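Local coordinates for protein gene activator AphA (Vibrio cholerae, PDB 1YG2) that activates virulence gene expression as a winged helix transcription factor of the PadR-like family, probably by binding DNA as a dimer, at residues 153-156 against 157-160; 123-126 against 127-130. All coordinates share one frame; numbering follows the deposited sequence.

Contact 1 (153-156 against 157-160); sequences TLRR and NLLV
The carbonyl oxygen of Leu154 is approached by three N-H groups from the following turn, all of them weakly. Leu158 N lies 3.4 Å from Leu154 O, nearly straight at 170° but long; Asn157 N reaches the same oxygen at a poorer angle, and the side-chain amide adds a third weak bond, Asn157 ND2 to Leu154 O at 3.5 Å. Asn157 can fold back in this way because its CG stands beside its own backbone N, anti to the carbonyl carbon (chi1 -58°), which lays the amide against the preceding turn. The stronger partner of ND2 is the carbonyl of Tyr31, so the amide joins this helix to a loop of the N-terminal part of the chain. At the other end of the amide, Arg156 NH1 makes a weak, bent bond to Asn157 OD1 (3.4 Å), the guanidinium and amide planes standing 80° apart. At the next two carbonyls the ladder tightens: Leu159 N to Arg155 O is 3.0 Å and straight, and Val160 N to Arg156 O is 3.1 Å. Val160 CG2 sits 3.3 Å from that same Arg156 O. The two arginines leave the helix in different directions. Arg155, kinked at its second and third torsions, carries NH1 to within 3.9 Å of Leu158 CD2 and NH2 near the methyls of Leu159. Its charge is shared between Glu133 of the same chain and Glu170 of the second subunit, two salt bridges that probably hold the guanidinium in place. Arg156 packs on Trp167 of the second subunit, with a long, weak ion pair to Asp94 there. The i to i+4 bonds at Arg155 and Arg156 are those of an alpha-helix, here one with several side chains meeting the second subunit.

Contact 2 (123-126 against 127-130); sequences RKLV and AHYQ
Leu125 and Tyr129 make the main apolar touch, lying alongside each other from successive turns and both heading out in one direction. Leu125 CG comes to 3.6 Å from Tyr129 CE1, and the CD1 methyl continues along the ring, 4.0 Å from Tyr129 CZ. With its CG anti to the backbone N (chi1 -166°), Leu125 keeps that carbon about level with its own CA along the helix and sets CD1 on the side of the phenol ring, which leans back to meet it (Tyr129 chi1 -73°). A second pair, Val126 and Gln130, meets at an angle: the CG1 methyl of Val126 is 3.8 Å from Gln130 CD, and the aliphatic Gln130 CG lies 3.2 Å from Val126 O. Behind these pairs runs an even backbone ladder. Gln130 N to Val126 O is 2.9 Å, Tyr129 N to Leu125 O is 3.1 Å, and the bonds from Ala127 N to Arg123 O and from His128 N to Lys124 O repeat the same i to i+4 step. This regular spacing places Leu125 one turn before Tyr129 and Val126 one turn before Gln130. Further out, helix 145-177 covers the side that carries Val126 and Tyr129. Arg123 also reaches that helix, its NH2 forming a salt bridge with Asp169. Lys124 and His128, by contrast, are exposed. The chemistry is therefore that of an amphipathic helix: backbone bonds set the register, carbon-to-carbon packing supports the buried valine and tyrosine, and the charged lysine stays on the solvent side.

In the fold
Contacts 1 and 2 lie one on each of the successive helices 145-177 and 108-136, and they touch directly, with centres about 10 Å apart. The CD1 methyl of Leu154 reaches Tyr129 CD2 at 3.3 Å, while Leu158 CD1 rests against both Val126 CG1 and Gln130 CG. Contact 1 is the more buried and the nearer to the centre of the chain; it faces helix 108-136, a loop and the second subunit, and Arg155 and Asn157 bond to those parts. Contact 2 lies nearer the surface, touches no other chain, and combines one packed side with a solvent-facing one. Packing and a salt bridge from each contact join the two helices, whereas only contact 1 reaches the second subunit.

Contact 1 (153-156 against 157-160)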
ATOM      1  N   THR A 153      -1.912  15.317  -3.116  1.00 33.25           N
ATOM      2  CA  THR A 153      -2.379  14.148  -2.382  1.00 32.98           C
ATOM      3  C   THR A 153      -3.479  13.469  -3.188  1.00 33.97           C
ATOM      4  O   THR A 153      -3.571  12.244  -3.212  1.00 31.30           O
ATOM      5  CB  THR A 153      -2.925  14.504  -0.994  1.00 32.68           C
ATOM      6  OG1 THR A 153      -4.042  15.381  -1.135  1.00 35.06           O
ATOM      7  CG2 THR A 153      -1.836  15.155  -0.149  1.00 32.40           C
ATOM      8  N   LEU A 154      -4.311  14.269  -3.853  1.00 33.89           N
ATOM      9  CA  LEU A 154      -5.377  13.708  -4.679  1.00 34.61           C
ATOM     10  C   LEU A 154      -4.731  12.914  -5.819  1.00 34.12           C
ATOM     11  O   LEU A 154      -5.119  11.781  -6.108  1.00 31.99           O
ATOM     12  CB  LEU A 154      -6.265  14.827  -5.268  1.00 35.43           C
ATOM     13  CG  LEU A 154      -7.316  14.385  -6.299  1.00 39.51           C
ATOM     14  CD1 LEU A 154      -8.232  13.360  -5.680  1.00 40.07           C
ATOM     15  CD2 LEU A 154      -8.131  15.572  -6.780  1.00 41.21           C
ATOM     16  N   ARG A 155      -3.724  13.510  -6.450  1.00 33.96           N
ATOM     17  CA  ARG A 155      -3.036  12.869  -7.567  1.00 37.88           C
ATOM     18  C   ARG A 155      -2.419  11.517  -7.211  1.00 38.10           C
ATOM     19  O   ARG A 155      -2.281  10.650  -8.075  1.00 37.88           O
ATOM     20  CB  ARG A 155      -1.931  13.786  -8.107  1.00 40.26           C
ATOM     21  CG  ARG A 155      -2.388  15.183  -8.503  1.00 44.19           C
ATOM     22  CD  ARG A 155      -2.669  15.282  -9.970  1.00 42.30           C
ATOM     23  NE  ARG A 155      -1.576  14.714 -10.751  1.00 44.24           N
ATOM     24  CZ  ARG A 155      -1.757  14.128 -11.926  1.00 44.69           C
ATOM     25  NH1 ARG A 155      -2.986  14.058 -12.433  1.00 44.99           N
ATOM     26  NH2 ARG A 155      -0.737  13.577 -12.572  1.00 41.76           N
ATOM     27  N   ARG A 156      -2.041  11.323  -5.950  1.00 40.99           N
ATOM     28  CA  ARG A 156      -1.427  10.051  -5.566  1.00 41.51           C
ATOM     29  C   ARG A 156      -2.391   8.875  -5.710  1.00 40.79           C
ATOM     30  O   ARG A 156      -2.027   7.835  -6.257  1.00 40.48           O
ATOM     31  CB  ARG A 156      -0.907  10.106  -4.127  1.00 43.05           C
ATOM     32  CG  ARG A 156       0.101   9.006  -3.830  1.00 46.07           C
ATOM     33  CD  ARG A 156       0.069   8.559  -2.382  1.00 49.96           C
ATOM     34  NE  ARG A 156      -0.292   7.148  -2.304  1.00 54.77           N
ATOM     35  CZ  ARG A 156      -1.497   6.697  -1.973  1.00 54.73           C
ATOM     36  NH1 ARG A 156      -2.465   7.551  -1.671  1.00 56.12           N
ATOM     37  NH2 ARG A 156      -1.743   5.394  -1.978  1.00 55.33           N
ATOM     38  N   ASN A 157      -3.616   9.032  -5.213  1.00 44.59           N
ATOM     39  CA  ASN A 157      -4.609   7.957  -5.301  1.00 45.95           C
ATOM     40  C   ASN A 157      -4.812   7.634  -6.752  1.00 43.26           C
ATOM     41  O   ASN A 157      -4.865   6.478  -7.156  1.00 44.28           O
ATOM     42  CB  ASN A 157      -5.973   8.395  -4.772  1.00 51.54           C
ATOM     43  CG  ASN A 157      -5.925   8.868  -3.358  1.00 56.31           C
ATOM     44  OD1 ASN A 157      -5.724   8.080  -2.433  1.00 60.60           O
ATOM     45  ND2 ASN A 157      -6.110  10.171  -3.169  1.00 57.22           N
ATOM     46  N   LEU A 158      -4.940   8.693  -7.529  1.00 42.87           N
ATOM     47  CA  LEU A 158      -5.183   8.573  -8.948  1.00 43.14           C
ATOM     48  C   LEU A 158      -4.148   7.722  -9.669  1.00 42.68           C
ATOM     49  O   LEU A 158      -4.477   6.680 -10.248  1.00 44.34           O
ATOM     50  CB  LEU A 158      -5.238   9.967  -9.566  1.00 43.75           C
ATOM     51  CG  LEU A 158      -5.878  10.052 -10.947  1.00 46.89           C
ATOM     52  CD1 LEU A 158      -7.324   9.588 -10.855  1.00 47.92           C
ATOM     53  CD2 LEU A 158      -5.806  11.490 -11.456  1.00 48.78           C
ATOM     54  N   LEU A 159      -2.896   8.157  -9.622  1.00 41.53           N
ATOM     55  CA  LEU A 159      -1.813   7.457 -10.299  1.00 38.17           C
ATOM     56  C   LEU A 159      -1.642   6.021  -9.837  1.00 38.46           C
ATOM     57  O   LEU A 159      -1.513   5.107 -10.657  1.00 39.71           O
ATOM     58  CB  LEU A 159      -0.511   8.238 -10.115  1.00 38.11           C
ATOM     59  CG  LEU A 159      -0.539   9.618 -10.785  1.00 38.38           C
ATOM     60  CD1 LEU A 159       0.710  10.422 -10.440  1.00 36.89           C
ATOM     61  CD2 LEU A 159      -0.647   9.424 -12.295  1.00 40.53           C
ATOM     62  N   VAL A 160      -1.649   5.815  -8.528  1.00 38.18           N
ATOM     63  CA  VAL A 160      -1.487   4.477  -7.986  1.00 40.00           C
ATOM     64  C   VAL A 160      -2.674   3.596  -8.343  1.00 41.20           C
ATOM     65  O   VAL A 160      -2.506   2.504  -8.895  1.00 42.85           O
ATOM     66  CB  VAL A 160      -1.326   4.518  -6.457  1.00 42.42           C
ATOM     67  CG1 VAL A 160      -1.318   3.109  -5.900  1.00 44.69           C
ATOM     68  CG2 VAL A 160      -0.034   5.221  -6.097  1.00 42.90           C
TER

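Contact 2 (123-126 against 127-130)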
ATOM      1  N   ARG A 123     -12.303   1.735 -10.667  1.00 47.01           N
ATOM      2  CA  ARG A 123     -12.607   2.573 -11.815  1.00 48.14           C
ATOM      3  C   ARG A 123     -13.522   3.704 -11.401  1.00 47.57           C
ATOM      4  O   ARG A 123     -13.340   4.838 -11.831  1.00 48.74           O
ATOM      5  CB  ARG A 123     -13.257   1.760 -12.931  1.00 49.24           C
ATOM      6  CG  ARG A 123     -12.269   0.907 -13.705  1.00 52.70           C
ATOM      7  CD  ARG A 123     -12.779   0.612 -15.105  1.00 54.36           C
ATOM      8  NE  ARG A 123     -11.719   0.122 -15.981  1.00 57.18           N
ATOM      9  CZ  ARG A 123     -11.279  -1.132 -15.996  1.00 58.93           C
ATOM     10  NH1 ARG A 123     -11.811  -2.032 -15.185  1.00 58.94           N
ATOM     11  NH2 ARG A 123     -10.307  -1.487 -16.825  1.00 60.31           N
ATOM     12  N   LYS A 124     -14.501   3.391 -10.560  1.00 47.91           N
ATOM     13  CA  LYS A 124     -15.429   4.403 -10.075  1.00 50.76           C
ATOM     14  C   LYS A 124     -14.672   5.426  -9.239  1.00 49.70           C
ATOM     15  O   LYS A 124     -14.911   6.620  -9.343  1.00 50.52           O
ATOM     16  CB  LYS A 124     -16.526   3.778  -9.204  1.00 53.12           C
ATOM     17  CG  LYS A 124     -17.462   2.831  -9.928  1.00 59.20           C
ATOM     18  CD  LYS A 124     -18.604   2.377  -9.021  1.00 63.26           C
ATOM     19  CE  LYS A 124     -18.088   1.650  -7.778  1.00 66.81           C
ATOM     20  NZ  LYS A 124     -19.197   1.178  -6.894  1.00 69.68           N
ATOM     21  N   LEU A 125     -13.769   4.945  -8.396  1.00 49.20           N
ATOM     22  CA  LEU A 125     -12.990   5.826  -7.540  1.00 48.63           C
ATOM     23  C   LEU A 125     -12.076   6.738  -8.363  1.00 46.71           C
ATOM     24  O   LEU A 125     -11.901   7.907  -8.033  1.00 46.87           O
ATOM     25  CB  LEU A 125     -12.159   4.994  -6.562  1.00 50.28           C
ATOM     26  CG  LEU A 125     -11.536   5.737  -5.382  1.00 52.27           C
ATOM     27  CD1 LEU A 125     -12.630   6.436  -4.577  1.00 53.14           C
ATOM     28  CD2 LEU A 125     -10.771   4.748  -4.507  1.00 53.54           C
ATOM     29  N   VAL A 126     -11.497   6.209  -9.436  1.00 44.43           N
ATOM     30  CA  VAL A 126     -10.613   7.010 -10.277  1.00 43.53           C
ATOM     31  C   VAL A 126     -11.416   8.106 -10.963  1.00 43.78           C
ATOM     32  O   VAL A 126     -10.978   9.252 -11.048  1.00 43.56           O
ATOM     33  CB  VAL A 126      -9.904   6.135 -11.341  1.00 43.37           C
ATOM     34  CG1 VAL A 126      -9.262   7.008 -12.409  1.00 43.13           C
ATOM     35  CG2 VAL A 126      -8.840   5.281 -10.667  1.00 42.11           C
ATOM     36  N   ALA A 127     -12.604   7.745 -11.440  1.00 44.64           N
ATOM     37  CA  ALA A 127     -13.486   8.692 -12.110  1.00 44.85           C
ATOM     38  C   ALA A 127     -13.825   9.828 -11.163  1.00 45.10           C
ATOM     39  O   ALA A 127     -13.807  11.000 -11.542  1.00 45.16           O
ATOM     40  CB  ALA A 127     -14.763   7.985 -12.561  1.00 46.96           C
ATOM     41  N   HIS A 128     -14.134   9.464  -9.924  1.00 46.37           N
ATOM     42  CA  HIS A 128     -14.476  10.416  -8.874  1.00 48.25           C
ATOM     43  C   HIS A 128     -13.353  11.435  -8.682  1.00 47.99           C
ATOM     44  O   HIS A 128     -13.575  12.650  -8.686  1.00 46.79           O
ATOM     45  CB  HIS A 128     -14.716   9.652  -7.568  1.00 51.70           C
ATOM     46  CG  HIS A 128     -14.823  10.526  -6.357  1.00 56.52           C
ATOM     47  ND1 HIS A 128     -15.853  11.422  -6.171  1.00 59.03           N
ATOM     48  CD2 HIS A 128     -14.036  10.626  -5.258  1.00 58.40           C
ATOM     49  CE1 HIS A 128     -15.698  12.036  -5.011  1.00 60.15           C
ATOM     50  NE2 HIS A 128     -14.602  11.571  -4.436  1.00 60.01           N
ATOM     51  N   TYR A 129     -12.140  10.923  -8.517  1.00 47.13           N
ATOM     52  CA  TYR A 129     -10.979  11.771  -8.308  1.00 46.32           C
ATOM     53  C   TYR A 129     -10.694  12.655  -9.516  1.00 44.01           C
ATOM     54  O   TYR A 129     -10.317  13.808  -9.365  1.00 41.13           O
ATOM     55  CB  TYR A 129      -9.777  10.891  -7.951  1.00 48.94           C
ATOM     56  CG  TYR A 129      -9.869  10.333  -6.543  1.00 53.54           C
ATOM     57  CD1 TYR A 129      -9.275   9.114  -6.201  1.00 56.33           C
ATOM     58  CD2 TYR A 129     -10.541  11.040  -5.544  1.00 55.69           C
ATOM     59  CE1 TYR A 129      -9.354   8.612  -4.893  1.00 57.52           C
ATOM     60  CE2 TYR A 129     -10.622  10.556  -4.241  1.00 58.28           C
ATOM     61  CZ  TYR A 129     -10.030   9.344  -3.922  1.00 58.95           C
ATOM     62  OH  TYR A 129     -10.122   8.881  -2.626  1.00 62.79           O
ATOM     63  N   GLN A 130     -10.885  12.128 -10.718  1.00 44.54           N
ATOM     64  CA  GLN A 130     -10.644  12.929 -11.912  1.00 45.60           C
ATOM     65  C   GLN A 130     -11.646  14.071 -11.993  1.00 44.46           C
ATOM     66  O   GLN A 130     -11.298  15.184 -12.385  1.00 45.33           O
ATOM     67  CB  GLN A 130     -10.718  12.059 -13.163  1.00 46.51           C
ATOM     68  CG  GLN A 130      -9.591  11.055 -13.235  1.00 48.73           C
ATOM     69  CD  GLN A 130      -9.694  10.147 -14.433  1.00 50.61           C
ATOM     70  OE1 GLN A 130     -10.755   9.588 -14.711  1.00 50.82           O
ATOM     71  NE2 GLN A 130      -8.586   9.982 -15.146  1.00 51.67           N
TER